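RagB/SusD domain protein (Flavobacterium johnsoniae, PDB 5J90) binds chitin as a SusD-like protein and probably hands chitin chains to its partner outer-membrane transporter during chitin utilization. Local coordinates at residues 57-62 with 75-80; 299-304 with 385-390; 271-276 with 446-451; 126-131 with 208-213. One frame throughout, in Å; residues are numbered along the deposited sequence.

Contact 1: residues 57-62 with 75-80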
loop_
_atom_site.group_PDB
_atom_site.type_symbol
_atom_site.label_atom_id
_atom_site.label_comp_id
_atom_site.label_asym_id
_atom_site.label_seq_id
_atom_site.Cartn_x
_atom_site.Cartn_y
_atom_site.Cartn_z
ATOM N N SER A 57 -20.328 -7.006 -1.475
ATOM C CA SER A 57 -19.550 -7.493 -2.603
ATOM C C SER A 57 -20.365 -8.031 -3.794
ATOM O O SER A 57 -19.896 -7.969 -4.933
ATOM C CB SER A 57 -18.512 -8.508 -2.145
ATOM O OG SER A 57 -19.108 -9.615 -1.502
ATOM N N ASP A 58 -21.584 -8.533 -3.561
ATOM C CA ASP A 58 -22.404 -8.975 -4.702
ATOM C C ASP A 58 -22.691 -7.823 -5.658
ATOM O O ASP A 58 -22.923 -8.038 -6.848
ATOM C CB ASP A 58 -23.737 -9.575 -4.244
ATOM C CG ASP A 58 -23.611 -11.014 -3.769
ATOM O OD1 ASP A 58 -22.537 -11.637 -3.952
ATOM O OD2 ASP A 58 -24.604 -11.526 -3.197
ATOM N N ILE A 59 -22.670 -6.603 -5.129
ATOM C CA ILE A 59 -22.932 -5.407 -5.919
ATOM C C ILE A 59 -21.628 -4.722 -6.357
ATOM O O ILE A 59 -21.469 -4.377 -7.524
ATOM C CB ILE A 59 -23.857 -4.443 -5.150
ATOM C CG1 ILE A 59 -25.219 -5.121 -4.919
ATOM C CG2 ILE A 59 -23.999 -3.129 -5.901
ATOM C CD1 ILE A 59 -26.219 -4.267 -4.163
ATOM N N TRP A 60 -20.686 -4.536 -5.437
ATOM C CA TRP A 60 -19.426 -3.876 -5.780
ATOM C C TRP A 60 -18.653 -4.638 -6.859
ATOM O O TRP A 60 -17.942 -4.033 -7.662
ATOM C CB TRP A 60 -18.566 -3.698 -4.534
ATOM C CG TRP A 60 -19.190 -2.826 -3.460
ATOM C CD1 TRP A 60 -20.073 -1.792 -3.637
ATOM C CD2 TRP A 60 -18.968 -2.929 -2.050
ATOM N NE1 TRP A 60 -20.411 -1.249 -2.418
ATOM C CE2 TRP A 60 -19.751 -1.932 -1.430
ATOM C CE3 TRP A 60 -18.182 -3.766 -1.251
ATOM C CZ2 TRP A 60 -19.758 -1.745 -0.045
ATOM C CZ3 TRP A 60 -18.195 -3.582 0.124
ATOM C CH2 TRP A 60 -18.978 -2.581 0.710
ATOM N N SER A 61 -18.798 -5.965 -6.876
ATOM C CA SER A 61 -18.139 -6.826 -7.861
ATOM C C SER A 61 -18.616 -6.580 -9.286
ATOM O O SER A 61 -17.994 -7.053 -10.231
ATOM C CB SER A 61 -18.428 -8.292 -7.538
ATOM O OG SER A 61 -19.830 -8.549 -7.646
ATOM N N GLY A 62 -19.755 -5.910 -9.434
ATOM C CA GLY A 62 -20.391 -5.796 -10.734
ATOM C C GLY A 62 -21.314 -6.942 -11.113
ATOM O O GLY A 62 -21.831 -6.968 -12.233
ATOM N N ASN A 75 -26.321 4.608 0.920
ATOM C CA ASN A 75 -26.090 3.266 1.433
ATOM C C ASN A 75 -24.834 2.672 0.806
ATOM O O ASN A 75 -24.100 3.382 0.115
ATOM C CB ASN A 75 -27.334 2.385 1.194
ATOM C CG ASN A 75 -27.696 2.260 -0.275
ATOM O OD1 ASN A 75 -26.852 1.920 -1.107
ATOM N ND2 ASN A 75 -28.960 2.536 -0.613
ATOM N N ASN A 76 -24.577 1.384 1.038
ATOM C CA ASN A 76 -23.352 0.758 0.529
ATOM C C ASN A 76 -23.181 0.959 -0.976
ATOM O O ASN A 76 -22.053 1.083 -1.460
ATOM C CB ASN A 76 -23.357 -0.751 0.792
ATOM C CG ASN A 76 -22.932 -1.137 2.204
ATOM O OD1 ASN A 76 -22.566 -0.305 3.040
ATOM N ND2 ASN A 76 -22.985 -2.434 2.472
ATOM N N THR A 77 -24.287 0.972 -1.724
ATOM C CA THR A 77 -24.201 1.054 -3.186
ATOM C C THR A 77 -23.785 2.440 -3.674
ATOM O O THR A 77 -23.319 2.584 -4.806
ATOM C CB THR A 77 -25.503 0.630 -3.908
ATOM O OG1 THR A 77 -26.474 1.681 -3.828
ATOM C CG2 THR A 77 -26.074 -0.642 -3.284
ATOM N N THR A 78 -23.966 3.452 -2.824
ATOM C CA THR A 78 -23.516 4.811 -3.138
ATOM C C THR A 78 -22.357 5.218 -2.225
ATOM O O THR A 78 -22.068 6.403 -2.041
ATOM C CB THR A 78 -24.686 5.817 -3.076
ATOM O OG1 THR A 78 -25.371 5.663 -1.826
ATOM C CG2 THR A 78 -25.674 5.547 -4.219
ATOM N N TYR A 79 -21.687 4.206 -1.680
ATOM C CA TYR A 79 -20.429 4.361 -0.949
ATOM C C TYR A 79 -20.566 5.097 0.384
ATOM O O TYR A 79 -19.587 5.634 0.911
ATOM C CB TYR A 79 -19.344 5.003 -1.821
ATOM C CG TYR A 79 -18.978 4.213 -3.070
ATOM C CD1 TYR A 79 -19.436 2.913 -3.272
ATOM C CD2 TYR A 79 -18.161 4.773 -4.048
ATOM C CE1 TYR A 79 -19.087 2.193 -4.421
ATOM C CE2 TYR A 79 -17.804 4.063 -5.189
ATOM C CZ TYR A 79 -18.267 2.776 -5.372
ATOM O OH TYR A 79 -17.927 2.069 -6.503
ATOM N N ALA A 80 -21.781 5.107 0.928
ATOM C CA ALA A 80 -22.002 5.473 2.320
ATOM C C ALA A 80 -22.115 4.163 3.090
ATOM O O ALA A 80 -23.191 3.571 3.187
ATOM C CB ALA A 80 -23.282 6.324 2.472
#

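Contact 2: residues 299-304 with 385-390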
loop_
_atom_site.group_PDB
_atom_site.type_symbol
_atom_site.label_atom_id
_atom_site.label_comp_id
_atom_site.label_asym_id
_atom_site.label_seq_id
_atom_site.Cartn_x
_atom_site.Cartn_y
_atom_site.Cartn_z
ATOM N N GLY A 299 -30.184 -5.185 -17.256
ATOM C CA GLY A 299 -29.548 -5.006 -15.965
ATOM C C GLY A 299 -29.738 -3.609 -15.420
ATOM O O GLY A 299 -30.095 -2.675 -16.153
ATOM N N VAL A 300 -29.486 -3.472 -14.123
ATOM C CA VAL A 300 -29.661 -2.227 -13.395
ATOM C C VAL A 300 -28.289 -1.637 -13.045
ATOM O O VAL A 300 -27.376 -2.363 -12.623
ATOM C CB VAL A 300 -30.471 -2.474 -12.115
ATOM C CG1 VAL A 300 -30.658 -1.182 -11.339
ATOM C CG2 VAL A 300 -31.820 -3.104 -12.466
ATOM N N ARG A 301 -28.143 -0.327 -13.225
ATOM C CA ARG A 301 -26.899 0.370 -12.910
ATOM C C ARG A 301 -26.765 0.529 -11.397
ATOM O O ARG A 301 -27.737 0.822 -10.705
ATOM C CB ARG A 301 -26.904 1.746 -13.584
ATOM C CG ARG A 301 -25.644 2.560 -13.376
ATOM C CD ARG A 301 -24.693 2.391 -14.525
ATOM N NE ARG A 301 -23.468 3.153 -14.308
ATOM C CZ ARG A 301 -23.089 4.214 -15.014
ATOM N NH1 ARG A 301 -23.836 4.667 -16.019
ATOM N NH2 ARG A 301 -21.945 4.817 -14.722
ATOM N N THR A 302 -25.553 0.334 -10.875
ATOM C CA THR A 302 -25.328 0.543 -9.445
ATOM C C THR A 302 -24.736 1.925 -9.142
ATOM O O THR A 302 -24.005 2.499 -9.958
ATOM C CB THR A 302 -24.454 -0.577 -8.814
ATOM O OG1 THR A 302 -24.540 -0.499 -7.385
ATOM C CG2 THR A 302 -22.995 -0.449 -9.239
ATOM N N GLY A 303 -25.069 2.457 -7.969
ATOM C CA GLY A 303 -24.614 3.774 -7.565
ATOM C C GLY A 303 -25.387 4.886 -8.250
ATOM O O GLY A 303 -24.800 5.831 -8.780
ATOM N N ILE A 304 -26.711 4.776 -8.219
ATOM C CA ILE A 304 -27.568 5.713 -8.931
ATOM C C ILE A 304 -28.581 6.377 -8.012
ATOM O O ILE A 304 -28.756 5.990 -6.851
ATOM C CB ILE A 304 -28.339 5.006 -10.067
ATOM C CG1 ILE A 304 -29.172 3.850 -9.509
ATOM C CG2 ILE A 304 -27.378 4.506 -11.139
ATOM C CD1 ILE A 304 -30.163 3.260 -10.507
ATOM N N ALA A 385 -20.962 -4.371 -24.667
ATOM C CA ALA A 385 -22.011 -3.553 -25.279
ATOM C C ALA A 385 -22.304 -2.275 -24.495
ATOM O O ALA A 385 -22.133 -2.216 -23.276
ATOM C CB ALA A 385 -23.288 -4.366 -25.416
ATOM N N ALA A 386 -22.774 -1.248 -25.194
ATOM C CA ALA A 386 -23.229 -0.043 -24.522
ATOM C C ALA A 386 -24.397 -0.379 -23.608
ATOM O O ALA A 386 -25.187 -1.288 -23.893
ATOM C CB ALA A 386 -23.633 1.025 -25.538
ATOM N N TYR A 387 -24.494 0.353 -22.502
ATOM C CA TYR A 387 -25.560 0.144 -21.538
ATOM C C TYR A 387 -26.611 1.257 -21.607
ATOM O O TYR A 387 -26.278 2.442 -21.561
ATOM C CB TYR A 387 -25.026 0.024 -20.096
ATOM C CG TYR A 387 -26.189 -0.035 -19.144
ATOM C CD1 TYR A 387 -26.959 -1.189 -19.043
ATOM C CD2 TYR A 387 -26.579 1.080 -18.412
ATOM C CE1 TYR A 387 -28.062 -1.244 -18.221
ATOM C CE2 TYR A 387 -27.688 1.033 -17.579
ATOM C CZ TYR A 387 -28.425 -0.136 -17.492
ATOM O OH TYR A 387 -29.527 -0.207 -16.678
ATOM N N VAL A 388 -27.878 0.856 -21.689
ATOM C CA VAL A 388 -28.994 1.795 -21.718
ATOM C C VAL A 388 -30.035 1.469 -20.652
ATOM O O VAL A 388 -30.473 0.327 -20.523
ATOM C CB VAL A 388 -29.691 1.785 -23.100
ATOM C CG1 VAL A 388 -30.958 2.642 -23.077
ATOM C CG2 VAL A 388 -28.741 2.256 -24.182
ATOM N N ASP A 389 -30.414 2.489 -19.891
ATOM C CA ASP A 389 -31.552 2.431 -18.980
ATOM C C ASP A 389 -32.667 3.198 -19.692
ATOM O O ASP A 389 -32.702 4.426 -19.630
ATOM C CB ASP A 389 -31.192 3.112 -17.653
ATOM C CG ASP A 389 -32.266 2.953 -16.592
ATOM O OD1 ASP A 389 -33.402 2.573 -16.942
ATOM O OD2 ASP A 389 -31.979 3.223 -15.404
ATOM N N PRO A 390 -33.570 2.473 -20.377
ATOM C CA PRO A 390 -34.489 3.083 -21.352
ATOM C C PRO A 390 -35.230 4.329 -20.854
ATOM O O PRO A 390 -35.233 5.346 -21.552
ATOM C CB PRO A 390 -35.466 1.947 -21.658
ATOM C CG PRO A 390 -34.657 0.706 -21.450
ATOM C CD PRO A 390 -33.788 1.021 -20.257
HETATM O O HOH W 1 -30.128 1.255 -14.473
#

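Contact 3: residues 271-276 with 446-451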
loop_
_atom_site.group_PDB
_atom_site.type_symbol
_atom_site.label_atom_id
_atom_site.label_comp_id
_atom_site.label_asym_id
_atom_site.label_seq_id
_atom_site.Cartn_x
_atom_site.Cartn_y
_atom_site.Cartn_z
ATOM N N MET A 271 -23.003 -6.800 -15.954
ATOM C CA MET A 271 -23.308 -8.115 -16.496
ATOM C C MET A 271 -24.025 -7.998 -17.844
ATOM O O MET A 271 -23.728 -8.757 -18.762
ATOM C CB MET A 271 -24.116 -8.947 -15.499
ATOM C CG MET A 271 -23.254 -9.726 -14.520
ATOM S SD MET A 271 -22.560 -11.147 -15.367
ATOM C CE MET A 271 -21.383 -11.729 -14.145
ATOM N N GLU A 272 -24.940 -7.041 -17.967
ATOM C CA GLU A 272 -25.603 -6.856 -19.257
ATOM C C GLU A 272 -24.582 -6.469 -20.325
ATOM O O GLU A 272 -24.521 -7.074 -21.385
ATOM C CB GLU A 272 -26.711 -5.801 -19.187
ATOM C CG GLU A 272 -27.449 -5.698 -20.517
ATOM C CD GLU A 272 -28.449 -4.552 -20.606
ATOM O OE1 GLU A 272 -29.075 -4.183 -19.591
ATOM O OE2 GLU A 272 -28.624 -4.030 -21.731
ATOM N N SER A 273 -23.754 -5.472 -20.032
ATOM C CA SER A 273 -22.766 -5.001 -20.996
ATOM C C SER A 273 -21.826 -6.111 -21.459
ATOM O O SER A 273 -21.609 -6.315 -22.663
ATOM C CB SER A 273 -21.955 -3.846 -20.393
ATOM O OG SER A 273 -20.925 -3.451 -21.282
ATOM N N ILE A 274 -21.262 -6.835 -20.503
ATOM C CA ILE A 274 -20.266 -7.846 -20.817
ATOM C C ILE A 274 -20.877 -9.101 -21.439
ATOM O O ILE A 274 -20.412 -9.572 -22.476
ATOM C CB ILE A 274 -19.411 -8.166 -19.573
ATOM C CG1 ILE A 274 -18.577 -6.931 -19.214
ATOM C CG2 ILE A 274 -18.523 -9.376 -19.823
ATOM C CD1 ILE A 274 -17.782 -7.052 -17.911
ATOM N N MET A 275 -21.917 -9.646 -20.819
ATOM C CA MET A 275 -22.480 -10.897 -21.322
ATOM C C MET A 275 -23.277 -10.723 -22.627
ATOM O O MET A 275 -23.200 -11.579 -23.512
ATOM C CB MET A 275 -23.263 -11.644 -20.230
ATOM C CG MET A 275 -22.355 -12.064 -19.057
ATOM S SD MET A 275 -23.062 -13.286 -17.931
ATOM C CE MET A 275 -22.984 -14.753 -18.960
ATOM N N LYS A 276 -24.005 -9.617 -22.764
ATOM C CA LYS A 276 -24.667 -9.325 -24.041
ATOM C C LYS A 276 -23.644 -9.052 -25.136
ATOM O O LYS A 276 -23.812 -9.491 -26.274
ATOM C CB LYS A 276 -25.598 -8.122 -23.926
ATOM C CG LYS A 276 -26.982 -8.418 -23.405
ATOM C CD LYS A 276 -27.866 -7.209 -23.678
ATOM C CE LYS A 276 -29.339 -7.508 -23.510
ATOM N NZ LYS A 276 -30.120 -6.237 -23.506
ATOM N N LYS A 446 -13.109 -4.196 -16.337
ATOM C CA LYS A 446 -13.502 -2.803 -16.170
ATOM C C LYS A 446 -14.995 -2.748 -15.837
ATOM O O LYS A 446 -15.802 -3.435 -16.469
ATOM C CB LYS A 446 -13.219 -1.994 -17.444
ATOM C CG LYS A 446 -11.788 -2.104 -17.974
ATOM C CD LYS A 446 -10.752 -1.643 -16.965
ATOM C CE LYS A 446 -10.835 -0.148 -16.714
ATOM N NZ LYS A 446 -9.642 0.348 -15.961
ATOM N N LEU A 447 -15.346 -1.935 -14.844
ATOM C CA LEU A 447 -16.726 -1.795 -14.373
ATOM C C LEU A 447 -17.216 -0.355 -14.498
ATOM O O LEU A 447 -16.433 0.592 -14.443
ATOM C CB LEU A 447 -16.833 -2.237 -12.905
ATOM C CG LEU A 447 -16.421 -3.674 -12.570
ATOM C CD1 LEU A 447 -16.492 -3.916 -11.063
ATOM C CD2 LEU A 447 -17.275 -4.695 -13.324
ATOM N N PHE A 448 -18.525 -0.175 -14.642
ATOM C CA PHE A 448 -19.078 1.178 -14.697
ATOM C C PHE A 448 -18.936 1.875 -13.347
ATOM O O PHE A 448 -19.347 1.336 -12.318
ATOM C CB PHE A 448 -20.564 1.148 -15.082
ATOM C CG PHE A 448 -20.838 0.567 -16.446
ATOM C CD1 PHE A 448 -20.146 1.013 -17.564
ATOM C CD2 PHE A 448 -21.802 -0.413 -16.608
ATOM C CE1 PHE A 448 -20.409 0.487 -18.817
ATOM C CE2 PHE A 448 -22.067 -0.948 -17.859
ATOM C CZ PHE A 448 -21.374 -0.496 -18.961
ATOM N N PRO A 449 -18.379 3.095 -13.340
ATOM C CA PRO A 449 -18.262 3.845 -12.082
ATOM C C PRO A 449 -19.625 4.288 -11.548
ATOM O O PRO A 449 -20.570 4.478 -12.318
ATOM C CB PRO A 449 -17.422 5.065 -12.477
ATOM C CG PRO A 449 -17.640 5.214 -13.959
ATOM C CD PRO A 449 -17.732 3.795 -14.464
ATOM N N VAL A 450 -19.741 4.452 -10.238
ATOM C CA VAL A 450 -20.991 4.952 -9.670
ATOM C C VAL A 450 -21.242 6.385 -10.136
ATOM O O VAL A 450 -20.309 7.108 -10.487
ATOM C CB VAL A 450 -21.025 4.881 -8.117
ATOM C CG1 VAL A 450 -20.895 3.436 -7.645
ATOM C CG2 VAL A 450 -19.948 5.777 -7.489
ATOM N N LEU A 451 -22.513 6.779 -10.150
ATOM C CA LEU A 451 -22.909 8.138 -10.516
ATOM C C LEU A 451 -23.160 8.985 -9.280
ATOM O O LEU A 451 -23.131 10.214 -9.350
ATOM C CB LEU A 451 -24.168 8.110 -11.383
ATOM C CG LEU A 451 -23.963 7.433 -12.734
ATOM C CD1 LEU A 451 -25.282 7.341 -13.501
ATOM C CD2 LEU A 451 -22.913 8.174 -13.540
#

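Contact 4: residues 126-131 with 208-213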
loop_
_atom_site.group_PDB
_atom_site.type_symbol
_atom_site.label_atom_id
_atom_site.label_comp_id
_atom_site.label_asym_id
_atom_site.label_seq_id
_atom_site.Cartn_x
_atom_site.Cartn_y
_atom_site.Cartn_z
ATOM N N GLY A 126 -13.559 -19.836 5.127
ATOM C CA GLY A 126 -14.419 -18.793 5.659
ATOM C C GLY A 126 -13.673 -17.529 6.050
ATOM O O GLY A 126 -14.137 -16.406 5.791
ATOM N N MET A 127 -12.515 -17.685 6.682
ATOM C CA MET A 127 -11.839 -16.521 7.252
ATOM C C MET A 127 -10.996 -15.692 6.277
ATOM O O MET A 127 -10.776 -14.503 6.528
ATOM C CB MET A 127 -11.051 -16.895 8.517
ATOM C CG MET A 127 -11.931 -17.522 9.619
ATOM S SD MET A 127 -13.351 -16.514 10.128
ATOM C CE MET A 127 -12.521 -15.127 10.901
ATOM N N HIS A 128 -10.545 -16.276 5.160
ATOM C CA HIS A 128 -9.860 -15.432 4.173
ATOM C C HIS A 128 -10.815 -14.360 3.648
ATOM O O HIS A 128 -10.411 -13.226 3.380
ATOM C CB HIS A 128 -9.196 -16.232 3.028
ATOM C CG HIS A 128 -10.126 -16.594 1.902
ATOM N ND1 HIS A 128 -10.960 -17.692 1.944
ATOM C CD2 HIS A 128 -10.359 -15.993 0.708
ATOM C CE1 HIS A 128 -11.660 -17.757 0.822
ATOM N NE2 HIS A 128 -11.312 -16.740 0.054
ATOM N N ARG A 129 -12.100 -14.699 3.543
ATOM C CA ARG A 129 -13.113 -13.723 3.145
ATOM C C ARG A 129 -13.178 -12.575 4.152
ATOM O O ARG A 129 -13.265 -11.398 3.780
ATOM C CB ARG A 129 -14.478 -14.407 3.012
ATOM C CG ARG A 129 -14.563 -15.344 1.807
ATOM C CD ARG A 129 -15.665 -16.415 1.961
ATOM N NE ARG A 129 -16.955 -15.871 2.405
ATOM C CZ ARG A 129 -17.881 -15.345 1.606
ATOM N NH1 ARG A 129 -17.691 -15.263 0.294
ATOM N NH2 ARG A 129 -19.021 -14.887 2.115
ATOM N N MET A 130 -13.118 -12.920 5.436
ATOM C CA MET A 130 -13.147 -11.923 6.499
ATOM C C MET A 130 -11.981 -10.941 6.401
ATOM O O MET A 130 -12.189 -9.726 6.408
ATOM C CB MET A 130 -13.148 -12.618 7.860
ATOM C CG MET A 130 -13.473 -11.686 9.033
ATOM S SD MET A 130 -15.228 -11.208 9.135
ATOM C CE MET A 130 -15.976 -12.783 9.572
ATOM N N THR A 131 -10.757 -11.450 6.297
ATOM C CA THR A 131 -9.635 -10.524 6.190
ATOM C C THR A 131 -9.625 -9.770 4.859
ATOM O O THR A 131 -9.248 -8.597 4.806
ATOM C CB THR A 131 -8.269 -11.185 6.480
ATOM O OG1 THR A 131 -7.228 -10.209 6.327
ATOM C CG2 THR A 131 -7.982 -12.320 5.512
ATOM N N LEU A 208 -3.647 -21.648 -3.946
ATOM C CA LEU A 208 -3.352 -20.937 -5.182
ATOM C C LEU A 208 -4.094 -19.604 -5.273
ATOM O O LEU A 208 -3.510 -18.589 -5.683
ATOM C CB LEU A 208 -3.651 -21.835 -6.396
ATOM C CG LEU A 208 -3.369 -21.255 -7.788
ATOM C CD1 LEU A 208 -1.892 -20.872 -7.948
ATOM C CD2 LEU A 208 -3.786 -22.252 -8.866
ATOM N N ARG A 209 -5.366 -19.588 -4.873
ATOM C CA ARG A 209 -6.121 -18.341 -4.807
ATOM C C ARG A 209 -5.438 -17.326 -3.886
ATOM O O ARG A 209 -5.260 -16.162 -4.255
ATOM C CB ARG A 209 -7.553 -18.612 -4.324
ATOM C CG ARG A 209 -8.328 -17.328 -4.030
ATOM C CD ARG A 209 -9.648 -17.589 -3.314
ATOM N NE ARG A 209 -10.677 -18.092 -4.228
ATOM C CZ ARG A 209 -11.917 -18.372 -3.847
ATOM N NH1 ARG A 209 -12.269 -18.210 -2.578
ATOM N NH2 ARG A 209 -12.801 -18.821 -4.731
ATOM N N LEU A 210 -5.073 -17.766 -2.689
ATOM C CA LEU A 210 -4.465 -16.858 -1.710
ATOM C C LEU A 210 -3.087 -16.379 -2.173
ATOM O O LEU A 210 -2.700 -15.223 -1.938
ATOM C CB LEU A 210 -4.384 -17.514 -0.328
ATOM C CG LEU A 210 -5.730 -17.876 0.296
ATOM C CD1 LEU A 210 -5.520 -18.557 1.644
ATOM C CD2 LEU A 210 -6.646 -16.672 0.423
ATOM N N ALA A 211 -2.359 -17.257 -2.860
ATOM C CA ALA A 211 -1.062 -16.897 -3.412
ATOM C C ALA A 211 -1.187 -15.793 -4.466
ATOM O O ALA A 211 -0.461 -14.798 -4.428
ATOM C CB ALA A 211 -0.382 -18.130 -3.986
ATOM N N MET A 212 -2.126 -15.935 -5.398
ATOM C CA MET A 212 -2.267 -14.921 -6.429
ATOM C C MET A 212 -2.741 -13.603 -5.826
ATOM O O MET A 212 -2.358 -12.529 -6.297
ATOM C CB MET A 212 -3.207 -15.386 -7.550
ATOM C CG MET A 212 -2.946 -14.688 -8.882
ATOM S SD MET A 212 -1.315 -15.076 -9.586
ATOM C CE MET A 212 -1.535 -16.818 -9.952
ATOM N N ARG A 213 -3.561 -13.676 -4.778
ATOM C CA ARG A 213 -4.024 -12.461 -4.110
ATOM C C ARG A 213 -2.877 -11.548 -3.702
ATOM O O ARG A 213 -3.016 -10.323 -3.760
ATOM C CB ARG A 213 -4.847 -12.800 -2.861
ATOM C CG ARG A 213 -5.500 -11.576 -2.216
ATOM C CD ARG A 213 -6.884 -11.299 -2.816
ATOM N NE ARG A 213 -7.868 -12.230 -2.260
ATOM C CZ ARG A 213 -8.646 -13.045 -2.966
ATOM N NH1 ARG A 213 -9.479 -13.857 -2.328
ATOM N NH2 ARG A 213 -8.614 -13.064 -4.300
#

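Contact 1: residues 57-62 with 75-80
The carbonyl oxygen Asn76 O is gripped by two N-H groups that come from opposite faces of its plane. Across the contact, Trp60 NE1 donates to Asn76 O at 3.0 Å and nearly straight, with an N-H...O angle of 163°. The acceptor lies in the plane of the indole, yet the donor stands well above the carbonyl plane. The second donor is Tyr79 N, from within the turn. Both arms of the contact thus meet on one peptide oxygen, an economical way to tie a short helix to a loop. The benzene part of the indole also crosses the Asn76 side chain obliquely, Trp60 CZ2 being 3.8 Å from Asn76 CB, while the amide is held by Asn86. Tyr79 turns its edge toward the indole in an offset edge-to-face pair, planes 69° apart. Separately, Ile59 CD1 meets Thr77 CG2 at 3.7 Å. With chi1 of Thr77 at 77°, its methyl is directed to Ile59 and OG1 to Asn75 OD1, which also takes Thr77 N in an Asx turn. The contact joins helix 57-60 to the loop between strand 64-65 and helix 83-108, with Trp85 of that helix against Asn76 and helix 432-442 against Ser57 and Ser61.

Contact 2: residues 299-304 with 385-390
Tyr387 and Gly299 join two irregular loops of the SusD fold, a case of a phenol pinning backbone where neither side offers regular structure. The tight part is the hydroxyl: Tyr387 OH donates to Gly299 O at 2.6 Å, tilted 27° from the carbonyl plane. The same oxygen lies close to the ring edge, with Tyr387 CE1 at 3.2 Å from Gly299 O. Chi1 of 174° sets the Tyr387 ring opposite its own backbone N and extends it toward residues 299-301, while Ala269 and Glu272 of helix 269-277 pack against it. The remainder is looser. Arg301 reaches the ring through its CB alone, 4.1 Å from Tyr387 CE2, before the chain bends at chi2 and carries the guanidinium to the carbonyls of Asn395 and Pro449. Asp389 does not touch residues 299-304 directly, and farther out Val388 and Pro390 are exposed to solvent. A water links the two loops where they do not touch directly. His312 and Asn395 hold the Asp389 carboxylate from elsewhere. The water accepts from Arg301 N at 2.8 Å and donates one hydrogen to Tyr387 OH at 2.7 Å and the other to Asp389 OD2 at 2.9 Å.

Contact 3: residues 271-276 with 446-451
Lys446 opens the second segment with its backbone rather than its amine: Ile274 CD1 lies 4.4 Å from Lys446 O, a loose touch beside the exposed Lys446. The lysine chain itself leads away from the helix. Leu447 adds only marginal burial against residues 271-276, its side chain touching Asp270 at the start of helix 269-277. Phe448 then makes the main approach. Its chi1 of -62° places the ring opposite the carbonyl carbon and carries the far end of the phenyl to the helix, where Phe448 CZ lies 3.7 Å from Ser273 CB. The neighbouring Phe448 CE2 is 3.9 Å from the same carbon, so the methylene meets this end of the ring obliquely. Ser273 OG also skirts the ring, 3.8 Å from Phe448 CZ, but its polar partner is the carbonyl of Ala385. Asp270 accepts from the backbone N of Phe448, adding a polar tie just before the helical segment. Beyond Phe448 the chain leaves the helix. This is plain packing of a coil, which follows helix 432-442, against helix 269-277. It illustrates how a serine can serve two environments: with its hydroxyl bonded to a backbone carbonyl, the methylene can meet an aromatic ring, and the direct contact between these two segments is one of van der Waals packing.

Contact 4: residues 126-131 with 208-213
With chi1 at 84°, the His128 imidazole sits between its own backbone N and carbonyl carbon and projects across to helix 196-213. Arg209 answers with an extended chain that bends only at chi3, bringing its guanidinium to the imidazole edge. There Arg209 NH1 donates to His128 NE2 at 3.2 Å, with a rather bent N-H...N angle of 145°. The histidine nitrogen lies near the guanidinium plane, whereas the donor is tilted from the ring plane, and the two planes are inclined to each other. Leu210 fills in beside them: its CD2 methyl meets His128 CB at 3.7 Å and approaches the ring obliquely. Arg213, bent at chi2 and chi3, brings NH1 to 3.8 Å from His128 CD2, at the ring edge, but makes its salt bridges with Glu434 and Asp132. The two short helix segments run nearly parallel, at 17°, their axes approaching to 12.2 Å. That spacing leaves long side chains to span the interval, and Met161, Tyr158 and Phe162 of helix 154-177 pack against the same group. In this helical SusD-like protein, of the TPR clan, a polar bridge thus joins helices 113-134 and 196-213. Because His128 ND1 is bonded to the carbonyl of Val124 and NE2 accepts from Arg209, the ring is consistent with a neutral, ND1-protonated form; the arginine charge is probably balanced mainly by Glu334.

Contacts 1, 2 and 3 form one continuous region, whereas contact 4 stands apart among the helices. Contacts 2 and 3 are the closest, with centres about 7 Å apart, and polar bonds join them directly: Ser273 OG to Ala385 O at 2.6 Å and Gly299 N to Glu272 OE1 at 2.8 Å. Contact 1 packs on both, through Ile59 against Thr302 and through Tyr79 OH, 3.5 Å from Val450 CG1. Contact 4 comes within about 6 Å of contact 1 by nearest atoms but does not touch it, and its centre is about 31 Å from that of contact 2. No chitin ligand marks a binding site among these residues, so the contacts are best read as structural.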